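Local coordinates for protein M157 (Murid herpesvirus 1, PDB 2NYK) that is an MHC class I-like viral glycoprotein that serves as a ligand for Ly49 receptors on natural killer cells, at residues K172-F184 with A238-G251. The protein carries 1 engineered substitution. Sequence-based numbering, arbitrary orientation.
Sequences KQLAYMNATEVEF and AQRCYVTSSLGWKG. With FUC (alpha-L-fucopyranose), chain B; NAG (2-acetamido-2-deoxy-beta-D-glucopyranose), chain C; NAG (2-acetamido-2-deoxy-beta-D-glucopyranose), chain D.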
ATOM      1  N   LYS A 172       3.261   8.619   6.394  1.00 26.90           N
ATOM      2  CA  LYS A 172       4.496   8.289   7.105  1.00 28.72           C
ATOM      3  C   LYS A 172       4.325   8.607   8.576  1.00 28.65           C
ATOM      4  O   LYS A 172       4.619   7.780   9.423  1.00 29.68           O
ATOM      5  CB  LYS A 172       5.719   9.054   6.567  1.00 29.85           C
ATOM      6  CG  LYS A 172       5.939   9.077   5.062  1.00 34.22           C
ATOM      7  CD  LYS A 172       7.380   9.554   4.710  1.00 41.88           C
ATOM      8  CE  LYS A 172       7.699  10.931   5.339  1.00 45.56           C
ATOM      9  NZ  LYS A 172       9.111  11.439   5.159  1.00 47.24           N
ATOM     10  N   GLN A 173       3.841   9.806   8.885  1.00 28.79           N
ATOM     11  CA  GLN A 173       3.660  10.197  10.289  1.00 29.28           C
ATOM     12  C   GLN A 173       2.642   9.343  11.060  1.00 28.24           C
ATOM     13  O   GLN A 173       2.778   9.132  12.253  1.00 27.55           O
ATOM     14  CB  GLN A 173       3.314  11.670  10.372  1.00 29.95           C
ATOM     15  CG  GLN A 173       4.426  12.538   9.786  1.00 33.78           C
ATOM     16  CD  GLN A 173       4.245  13.993  10.090  1.00 38.75           C
ATOM     17  OE1 GLN A 173       3.161  14.544   9.908  1.00 40.30           O
ATOM     18  NE2 GLN A 173       5.323  14.641  10.539  1.00 40.74           N
ATOM     19  N   LEU A 174       1.642   8.837  10.348  1.00 27.34           N
ATOM     20  CA  LEU A 174       0.632   7.948  10.931  1.00 26.43           C
ATOM     21  C   LEU A 174       1.192   6.557  11.209  1.00 25.66           C
ATOM     22  O   LEU A 174       0.560   5.738  11.882  1.00 25.16           O
ATOM     23  CB  LEU A 174      -0.566   7.865  10.003  1.00 25.82           C
ATOM     24  CG  LEU A 174      -1.428   9.132   9.967  1.00 26.27           C
ATOM     25  CD1 LEU A 174      -2.485   9.054   8.881  1.00 24.94           C
ATOM     26  CD2 LEU A 174      -2.046   9.366  11.324  1.00 24.83           C
ATOM     27  N   ALA A 175       2.368   6.308  10.653  1.00 25.41           N
ATOM     28  CA  ALA A 175       3.073   5.040  10.800  1.00 25.58           C
ATOM     29  C   ALA A 175       4.020   5.069  12.003  1.00 25.88           C
ATOM     30  O   ALA A 175       4.589   4.040  12.380  1.00 25.64           O
ATOM     31  CB  ALA A 175       3.852   4.745   9.520  1.00 25.02           C
ATOM     32  N   TYR A 176       4.188   6.242  12.606  1.00 27.11           N
ATOM     33  CA  TYR A 176       5.058   6.388  13.783  1.00 28.04           C
ATOM     34  C   TYR A 176       4.563   5.541  14.937  1.00 28.28           C
ATOM     35  O   TYR A 176       3.374   5.240  15.031  1.00 27.53           O
ATOM     36  CB  TYR A 176       5.150   7.855  14.222  1.00 28.99           C
ATOM     37  CG  TYR A 176       5.917   8.749  13.268  1.00 30.72           C
ATOM     38  CD1 TYR A 176       6.595   8.214  12.182  1.00 33.14           C
ATOM     39  CD2 TYR A 176       5.981  10.116  13.473  1.00 32.40           C
ATOM     40  CE1 TYR A 176       7.302   9.022  11.306  1.00 34.49           C
ATOM     41  CE2 TYR A 176       6.692  10.936  12.608  1.00 36.57           C
ATOM     42  CZ  TYR A 176       7.350  10.376  11.526  1.00 36.30           C
ATOM     43  OH  TYR A 176       8.063  11.173  10.663  1.00 40.18           O
ATOM     44  N   MET A 177       5.479   5.159  15.826  1.00 28.68           N
ATOM     45  CA  MET A 177       5.128   4.347  16.982  1.00 29.44           C
ATOM     46  C   MET A 177       4.030   5.000  17.831  1.00 29.22           C
ATOM     47  O   MET A 177       3.090   4.340  18.268  1.00 29.02           O
ATOM     48  CB  MET A 177       6.383   4.092  17.829  1.00 30.31           C
ATOM     49  CG  MET A 177       6.248   2.995  18.863  1.00 31.74           C
ATOM     50  SD  MET A 177       7.691   2.907  19.943  1.00 36.47           S
ATOM     51  CE  MET A 177       9.033   2.660  18.776  1.00 34.42           C
ATOM     52  N   ASN A 178       4.152   6.301  18.045  1.00 30.13           N
ATOM     53  CA  ASN A 178       3.211   7.023  18.900  1.00 32.05           C
ATOM     54  C   ASN A 178       1.845   7.311  18.252  1.00 31.56           C
ATOM     55  O   ASN A 178       1.012   7.956  18.864  1.00 31.94           O
ATOM     56  CB  ASN A 178       3.839   8.318  19.450  1.00 32.77           C
ATOM     57  CG  ASN A 178       4.339   9.258  18.354  1.00 36.91           C
ATOM     58  OD1 ASN A 178       4.069   9.061  17.160  1.00 37.99           O
ATOM     59  ND2 ASN A 178       5.066  10.303  18.772  1.00 43.05           N
ATOM     60  N   ALA A 179       1.632   6.818  17.030  1.00 31.40           N
ATOM     61  CA  ALA A 179       0.335   6.930  16.327  1.00 31.19           C
ATOM     62  C   ALA A 179      -0.286   5.542  16.198  1.00 31.02           C
ATOM     63  O   ALA A 179      -1.371   5.362  15.631  1.00 30.54           O
ATOM     64  CB  ALA A 179       0.524   7.587  14.963  1.00 30.84           C
ATOM     65  N   THR A 180       0.405   4.564  16.774  1.00 30.10           N
ATOM     66  CA  THR A 180       0.015   3.161  16.696  1.00 30.82           C
ATOM     67  C   THR A 180      -0.732   2.733  17.968  1.00 30.87           C
ATOM     68  O   THR A 180      -0.232   2.928  19.079  1.00 31.70           O
ATOM     69  CB  THR A 180       1.262   2.279  16.470  1.00 31.31           C
ATOM     70  OG1 THR A 180       1.990   2.782  15.336  1.00 29.44           O
ATOM     71  CG2 THR A 180       0.864   0.826  16.231  1.00 30.70           C
ATOM     72  N   GLU A 181      -1.937   2.187  17.820  1.00 29.89           N
ATOM     73  CA  GLU A 181      -2.732   1.823  18.997  1.00 30.46           C
ATOM     74  C   GLU A 181      -2.648   0.326  19.212  1.00 31.24           C
ATOM     75  O   GLU A 181      -2.664  -0.408  18.247  1.00 30.79           O
ATOM     76  CB  GLU A 181      -4.175   2.277  18.830  1.00 29.49           C
ATOM     77  CG  GLU A 181      -4.283   3.794  18.568  1.00 29.58           C
ATOM     78  CD  GLU A 181      -5.661   4.236  18.119  1.00 28.83           C
ATOM     79  OE1 GLU A 181      -6.425   3.407  17.566  1.00 28.74           O
ATOM     80  OE2 GLU A 181      -5.987   5.423  18.343  1.00 27.78           O
ATOM     81  N   VAL A 182      -2.551  -0.107  20.477  1.00 32.87           N
ATOM     82  CA  VAL A 182      -2.348  -1.520  20.844  1.00 33.93           C
ATOM     83  C   VAL A 182      -3.222  -1.957  22.029  1.00 35.26           C
ATOM     84  O   VAL A 182      -3.156  -1.382  23.112  1.00 35.24           O
ATOM     85  CB  VAL A 182      -0.849  -1.824  21.121  1.00 34.01           C
ATOM     86  CG1 VAL A 182      -0.635  -3.306  21.454  1.00 33.02           C
ATOM     87  CG2 VAL A 182      -0.007  -1.430  19.917  1.00 33.76           C
ATOM     88  N   GLU A 183      -4.064  -2.958  21.787  1.00 36.60           N
ATOM     89  CA  GLU A 183      -4.905  -3.569  22.800  1.00 37.83           C
ATOM     90  C   GLU A 183      -4.316  -4.936  23.111  1.00 39.29           C
ATOM     91  O   GLU A 183      -4.461  -5.884  22.320  1.00 39.19           O
ATOM     92  CB  GLU A 183      -6.341  -3.702  22.295  1.00 37.98           C
ATOM     93  CG  GLU A 183      -6.987  -2.353  21.959  1.00 39.42           C
ATOM     94  CD  GLU A 183      -8.212  -2.468  21.085  1.00 41.98           C
ATOM     95  OE1 GLU A 183      -8.097  -2.850  19.902  1.00 42.27           O
ATOM     96  OE2 GLU A 183      -9.313  -2.145  21.570  1.00 45.84           O
ATOM     97  N   PHE A 184      -3.626  -5.017  24.253  1.00 39.70           N
ATOM     98  CA  PHE A 184      -2.923  -6.225  24.665  1.00 40.51           C
ATOM     99  C   PHE A 184      -3.447  -6.643  26.038  1.00 41.45           C
ATOM    100  O   PHE A 184      -3.124  -6.016  27.059  1.00 40.93           O
ATOM    101  CB  PHE A 184      -1.404  -5.985  24.668  1.00 40.00           C
ATOM    102  CG  PHE A 184      -0.580  -7.202  25.029  1.00 41.27           C
ATOM    103  CD1 PHE A 184      -0.952  -8.477  24.616  1.00 39.65           C
ATOM    104  CD2 PHE A 184       0.597  -7.057  25.762  1.00 42.59           C
ATOM    105  CE1 PHE A 184      -0.185  -9.585  24.952  1.00 40.85           C
ATOM    106  CE2 PHE A 184       1.374  -8.160  26.108  1.00 41.93           C
ATOM    107  CZ  PHE A 184       0.985  -9.427  25.696  1.00 42.11           C
ATOM    108  N   ALA A 238       2.004 -15.163  27.446  1.00 48.30           N
ATOM    109  CA  ALA A 238       2.987 -14.225  26.905  1.00 47.33           C
ATOM    110  C   ALA A 238       2.823 -12.854  27.541  1.00 46.69           C
ATOM    111  O   ALA A 238       1.693 -12.368  27.741  1.00 46.62           O
ATOM    112  CB  ALA A 238       2.867 -14.132  25.378  1.00 47.51           C
ATOM    113  N   GLN A 239       3.955 -12.233  27.864  1.00 45.95           N
ATOM    114  CA  GLN A 239       3.946 -11.005  28.664  1.00 45.21           C
ATOM    115  C   GLN A 239       4.254  -9.754  27.849  1.00 44.59           C
ATOM    116  O   GLN A 239       4.135  -8.642  28.365  1.00 44.18           O
ATOM    117  CB  GLN A 239       4.905 -11.122  29.868  1.00 45.40           C
ATOM    118  CG  GLN A 239       4.527 -12.204  30.886  1.00 45.45           C
ATOM    119  CD  GLN A 239       3.160 -11.970  31.521  1.00 45.98           C
ATOM    120  OE1 GLN A 239       2.962 -11.007  32.278  1.00 46.07           O
ATOM    121  NE2 GLN A 239       2.212 -12.856  31.216  1.00 46.25           N
ATOM    122  N   ARG A 240       4.649  -9.947  26.588  1.00 43.59           N
ATOM    123  CA  ARG A 240       5.030  -8.850  25.698  1.00 42.71           C
ATOM    124  C   ARG A 240       4.419  -9.000  24.299  1.00 41.46           C
ATOM    125  O   ARG A 240       4.373 -10.096  23.741  1.00 40.80           O
ATOM    126  CB  ARG A 240       6.551  -8.754  25.578  1.00 43.16           C
ATOM    127  CG  ARG A 240       7.258  -8.222  26.812  1.00 45.72           C
ATOM    128  CD  ARG A 240       8.523  -9.001  27.083  1.00 50.58           C
ATOM    129  NE  ARG A 240       8.213 -10.412  27.307  1.00 55.35           N
ATOM    130  CZ  ARG A 240       9.103 -11.361  27.611  1.00 57.39           C
ATOM    131  NH1 ARG A 240      10.401 -11.074  27.741  1.00 58.70           N
ATOM    132  NH2 ARG A 240       8.684 -12.610  27.787  1.00 58.28           N
ATOM    133  N   CYS A 241       3.928  -7.883  23.768  1.00 39.71           N
ATOM    134  CA  CYS A 241       3.470  -7.797  22.376  1.00 38.32           C
ATOM    135  C   CYS A 241       4.394  -6.819  21.670  1.00 37.25           C
ATOM    136  O   CYS A 241       4.523  -5.667  22.078  1.00 36.94           O
ATOM    137  CB  CYS A 241       2.017  -7.323  22.296  1.00 38.18           C
ATOM    138  SG  CYS A 241       1.412  -7.133  20.598  1.00 37.24           S
ATOM    139  N   TYR A 242       5.068  -7.315  20.647  1.00 36.40           N
ATOM    140  CA  TYR A 242       6.010  -6.530  19.856  1.00 35.94           C
ATOM    141  C   TYR A 242       5.369  -6.061  18.548  1.00 34.85           C
ATOM    142  O   TYR A 242       4.613  -6.790  17.900  1.00 33.87           O
ATOM    143  CB  TYR A 242       7.262  -7.349  19.532  1.00 36.81           C
ATOM    144  CG  TYR A 242       8.048  -7.768  20.760  1.00 39.33           C
ATOM    145  CD1 TYR A 242       7.670  -8.892  21.497  1.00 42.61           C
ATOM    146  CD2 TYR A 242       9.158  -7.040  21.183  1.00 41.39           C
ATOM    147  CE1 TYR A 242       8.382  -9.289  22.629  1.00 44.74           C
ATOM    148  CE2 TYR A 242       9.885  -7.428  22.322  1.00 43.88           C
ATOM    149  CZ  TYR A 242       9.486  -8.555  23.036  1.00 44.92           C
ATOM    150  OH  TYR A 242      10.177  -8.954  24.156  1.00 47.57           O
ATOM    151  N   VAL A 243       5.697  -4.833  18.182  1.00 33.33           N
ATOM    152  CA  VAL A 243       5.244  -4.263  16.939  1.00 31.95           C
ATOM    153  C   VAL A 243       6.454  -3.794  16.172  1.00 31.39           C
ATOM    154  O   VAL A 243       7.180  -2.931  16.631  1.00 30.39           O
ATOM    155  CB  VAL A 243       4.309  -3.072  17.168  1.00 32.13           C
ATOM    156  CG1 VAL A 243       3.839  -2.521  15.832  1.00 30.92           C
ATOM    157  CG2 VAL A 243       3.126  -3.469  18.061  1.00 30.60           C
ATOM    158  N   THR A 244       6.645  -4.349  14.982  1.00 31.54           N
ATOM    159  CA  THR A 244       7.789  -3.997  14.153  1.00 32.19           C
ATOM    160  C   THR A 244       7.291  -3.388  12.858  1.00 32.60           C
ATOM    161  O   THR A 244       6.517  -4.013  12.124  1.00 32.37           O
ATOM    162  CB  THR A 244       8.703  -5.233  13.864  1.00 32.50           C
ATOM    163  OG1 THR A 244       8.961  -5.935  15.089  1.00 32.31           O
ATOM    164  CG2 THR A 244      10.023  -4.805  13.220  1.00 31.89           C
ATOM    165  N   SER A 245       7.756  -2.171  12.592  1.00 33.03           N
ATOM    166  CA  SER A 245       7.355  -1.395  11.427  1.00 33.44           C
ATOM    167  C   SER A 245       8.389  -1.396  10.291  1.00 34.36           C
ATOM    168  O   SER A 245       9.591  -1.267  10.528  1.00 33.67           O
ATOM    169  CB  SER A 245       7.080   0.041  11.850  1.00 32.93           C
ATOM    170  OG  SER A 245       6.790   0.844  10.727  1.00 30.97           O
ATOM    171  N   SER A 246       7.893  -1.516   9.057  1.00 35.42           N
ATOM    172  CA  SER A 246       8.708  -1.358   7.836  1.00 37.00           C
ATOM    173  C   SER A 246       9.421  -0.006   7.811  1.00 37.31           C
ATOM    174  O   SER A 246      10.448   0.156   7.150  1.00 37.14           O
ATOM    175  CB  SER A 246       7.829  -1.470   6.597  1.00 36.57           C
ATOM    176  OG  SER A 246       7.492  -2.837   6.386  1.00 41.11           O
ATOM    177  N   LEU A 247       8.863   0.954   8.541  1.00 37.93           N
ATOM    178  CA  LEU A 247       9.412   2.297   8.646  1.00 38.73           C
ATOM    179  C   LEU A 247      10.776   2.274   9.339  1.00 39.11           C
ATOM    180  O   LEU A 247      11.552   3.214   9.214  1.00 40.06           O
ATOM    181  CB  LEU A 247       8.418   3.198   9.392  1.00 39.01           C
ATOM    182  CG  LEU A 247       8.461   4.711   9.195  1.00 39.71           C
ATOM    183  CD1 LEU A 247       8.085   5.099   7.778  1.00 41.94           C
ATOM    184  CD2 LEU A 247       7.542   5.378  10.186  1.00 40.86           C
ATOM    185  N   GLY A 248      11.060   1.180  10.044  1.00 38.96           N
ATOM    186  CA  GLY A 248      12.349   0.963  10.678  1.00 38.61           C
ATOM    187  C   GLY A 248      12.338   1.062  12.195  1.00 38.53           C
ATOM    188  O   GLY A 248      13.344   1.450  12.789  1.00 39.23           O
ATOM    189  N   TRP A 249      11.217   0.714  12.829  1.00 37.54           N
ATOM    190  CA  TRP A 249      11.127   0.746  14.286  1.00 36.63           C
ATOM    191  C   TRP A 249      10.485  -0.490  14.903  1.00 37.11           C
ATOM    192  O   TRP A 249       9.727  -1.217  14.245  1.00 36.71           O
ATOM    193  CB  TRP A 249      10.448   2.038  14.787  1.00 36.88           C
ATOM    194  CG  TRP A 249       8.971   2.213  14.423  1.00 34.11           C
ATOM    195  CD1 TRP A 249       8.466   2.991  13.424  1.00 34.27           C
ATOM    196  CD2 TRP A 249       7.835   1.625  15.085  1.00 33.49           C
ATOM    197  NE1 TRP A 249       7.082   2.926  13.416  1.00 32.47           N
ATOM    198  CE2 TRP A 249       6.672   2.096  14.427  1.00 33.08           C
ATOM    199  CE3 TRP A 249       7.683   0.752  16.169  1.00 33.25           C
ATOM    200  CZ2 TRP A 249       5.381   1.707  14.809  1.00 31.30           C
ATOM    201  CZ3 TRP A 249       6.395   0.361  16.544  1.00 33.40           C
ATOM    202  CH2 TRP A 249       5.267   0.841  15.864  1.00 30.84           C
ATOM    203  N   LYS A 250      10.798  -0.714  16.179  1.00 37.71           N
ATOM    204  CA  LYS A 250      10.254  -1.834  16.953  1.00 38.30           C
ATOM    205  C   LYS A 250       9.873  -1.348  18.339  1.00 38.33           C
ATOM    206  O   LYS A 250      10.631  -0.629  18.978  1.00 38.89           O
ATOM    207  CB  LYS A 250      11.253  -2.990  17.031  1.00 38.38           C
ATOM    208  CG  LYS A 250      10.638  -4.310  17.464  1.00 39.56           C
ATOM    209  CD  LYS A 250      11.566  -5.498  17.199  1.00 40.74           C
ATOM    210  CE  LYS A 250      10.955  -6.766  17.771  1.00 41.15           C
ATOM    211  NZ  LYS A 250      11.705  -7.990  17.368  1.00 42.96           N
ATOM    212  N   GLY A 251       8.675  -1.705  18.787  1.00 38.47           N
ATOM    213  CA  GLY A 251       8.192  -1.267  20.092  1.00 37.91           C
ATOM    214  C   GLY A 251       7.532  -2.415  20.813  1.00 37.85           C
ATOM    215  O   GLY A 251       7.218  -3.438  20.201  1.00 38.68           O
TER
HETATM  216  C1  FUC B   3      10.175   8.319  16.336  1.00 60.22           C
HETATM  217  C2  FUC B   3       9.765   6.844  16.374  1.00 60.80           C
HETATM  218  C3  FUC B   3       8.751   6.591  15.258  1.00 60.47           C
HETATM  219  C4  FUC B   3       9.403   6.904  13.907  1.00 60.66           C
HETATM  220  C5  FUC B   3       9.930   8.351  13.913  1.00 60.67           C
HETATM  221  C6  FUC B   3      10.708   8.697  12.644  1.00 60.05           C
HETATM  222  O2  FUC B   3       9.210   6.502  17.626  1.00 62.13           O
HETATM  223  O3  FUC B   3       8.243   5.267  15.332  1.00 60.93           O
HETATM  224  O4  FUC B   3      10.449   5.993  13.644  1.00 61.13           O
HETATM  225  O5  FUC B   3      10.742   8.617  15.063  1.00 60.64           O
HETATM  226  C1  NAG C   1       5.789  11.038  17.739  1.00 50.40           C
HETATM  227  C2  NAG C   1       5.858  12.475  18.293  1.00 54.58           C
HETATM  228  C3  NAG C   1       6.781  13.357  17.438  1.00 55.95           C
HETATM  229  C4  NAG C   1       8.168  12.717  17.257  1.00 57.63           C
HETATM  230  C5  NAG C   1       8.002  11.256  16.804  1.00 56.21           C
HETATM  231  C6  NAG C   1       9.329  10.499  16.780  1.00 56.95           C
HETATM  232  C7  NAG C   1       3.960  13.273  19.591  1.00 56.62           C
HETATM  233  C8  NAG C   1       2.476  13.504  19.567  1.00 56.36           C
HETATM  234  N2  NAG C   1       4.543  13.100  18.402  1.00 55.32           N
HETATM  235  O3  NAG C   1       6.903  14.640  18.015  1.00 55.26           O
HETATM  236  O4  NAG C   1       8.886  13.474  16.298  1.00 61.12           O
HETATM  237  O5  NAG C   1       7.119  10.550  17.666  1.00 52.94           O
HETATM  238  O6  NAG C   1       9.027   9.124  16.694  1.00 58.55           O
HETATM  239  O7  NAG C   1       4.570  13.245  20.671  1.00 57.36           O
HETATM  240  C1  NAG D   2      10.201  13.860  16.753  1.00 64.90           C
HETATM  241  C2  NAG D   2      11.026  14.233  15.520  1.00 66.45           C
HETATM  242  C3  NAG D   2      12.391  14.822  15.889  1.00 67.75           C
HETATM  243  C4  NAG D   2      12.260  15.875  16.990  1.00 68.65           C
HETATM  244  C5  NAG D   2      11.473  15.294  18.172  1.00 68.54           C
HETATM  245  C6  NAG D   2      11.333  16.319  19.304  1.00 68.58           C
HETATM  246  C7  NAG D   2      10.910  13.136  13.345  1.00 68.38           C
HETATM  247  C8  NAG D   2      12.095  13.147  12.393  1.00 68.99           C
HETATM  248  N2  NAG D   2      11.185  13.075  14.651  1.00 67.56           N
HETATM  249  O3  NAG D   2      12.966  15.415  14.742  1.00 67.61           O
HETATM  250  O4  NAG D   2      13.544  16.337  17.375  1.00 70.33           O
HETATM  251  O5  NAG D   2      10.184  14.924  17.690  1.00 66.91           O
HETATM  252  O6  NAG D   2       9.976  16.396  19.718  1.00 69.62           O
HETATM  253  O7  NAG D   2       9.752  13.183  12.906  1.00 68.43           O
HETATM  254  O   HOH W   1       4.094   1.443  11.097  1.00 24.71           O
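Strand 181-184 faces strand 241-245 across the interior of a beta sandwich: their axes come within 9.3 Å and run nearly antiparallel, at 156°. Before strand 181-184, a type I turn from Q173 to Y176 and the 3-10 segment 177-179 drape over the hairpin joining 241-245 to 249-251, whose turn contains a G1 bulge where G248 and W249 oppose S245.

W249 carries the end of the contact beside the glycan. With CG in the crowded position between backbone N and carbonyl carbon (chi1 66°), its indole lies under the 3-10 turn, and NE1 donates to A175 O at 2.9 Å, the acceptor close to the ring plane. A water donates to the same oxygen and also bonds S245 OG. M177 CB stands 3.7 Å from the centroid of the six-membered ring, on the normal through that centroid to within a degree, a CH-pi contact over the face, while the M177 chain bends at chi3 and brings CE within 3.5 Å of W249 CE3. Fucose O3 lies over that same face and accepts from M177 N at 2.8 Å, tying the glycan on N178 to the fold; the fucose also covers one face of Y176, whose edge, at CD1, meets L247 CD2 at 3.6 Å.

Farther along, V182 CG2 and V243 CG2 pass at 4.2 Å, and C241 CB sits centrally over the F184 ring, 3.7 Å from its centroid.

C241 is disulfide-bonded to C194 on strand 192-198, beside strand 181-186; this disulfide bridges the two facing layers, consistent with the intersheet disulfide of immunoglobulin-like domains. M177 and V182 also touch P265 of strand 262-267, and helix 157-173 leads into the contact.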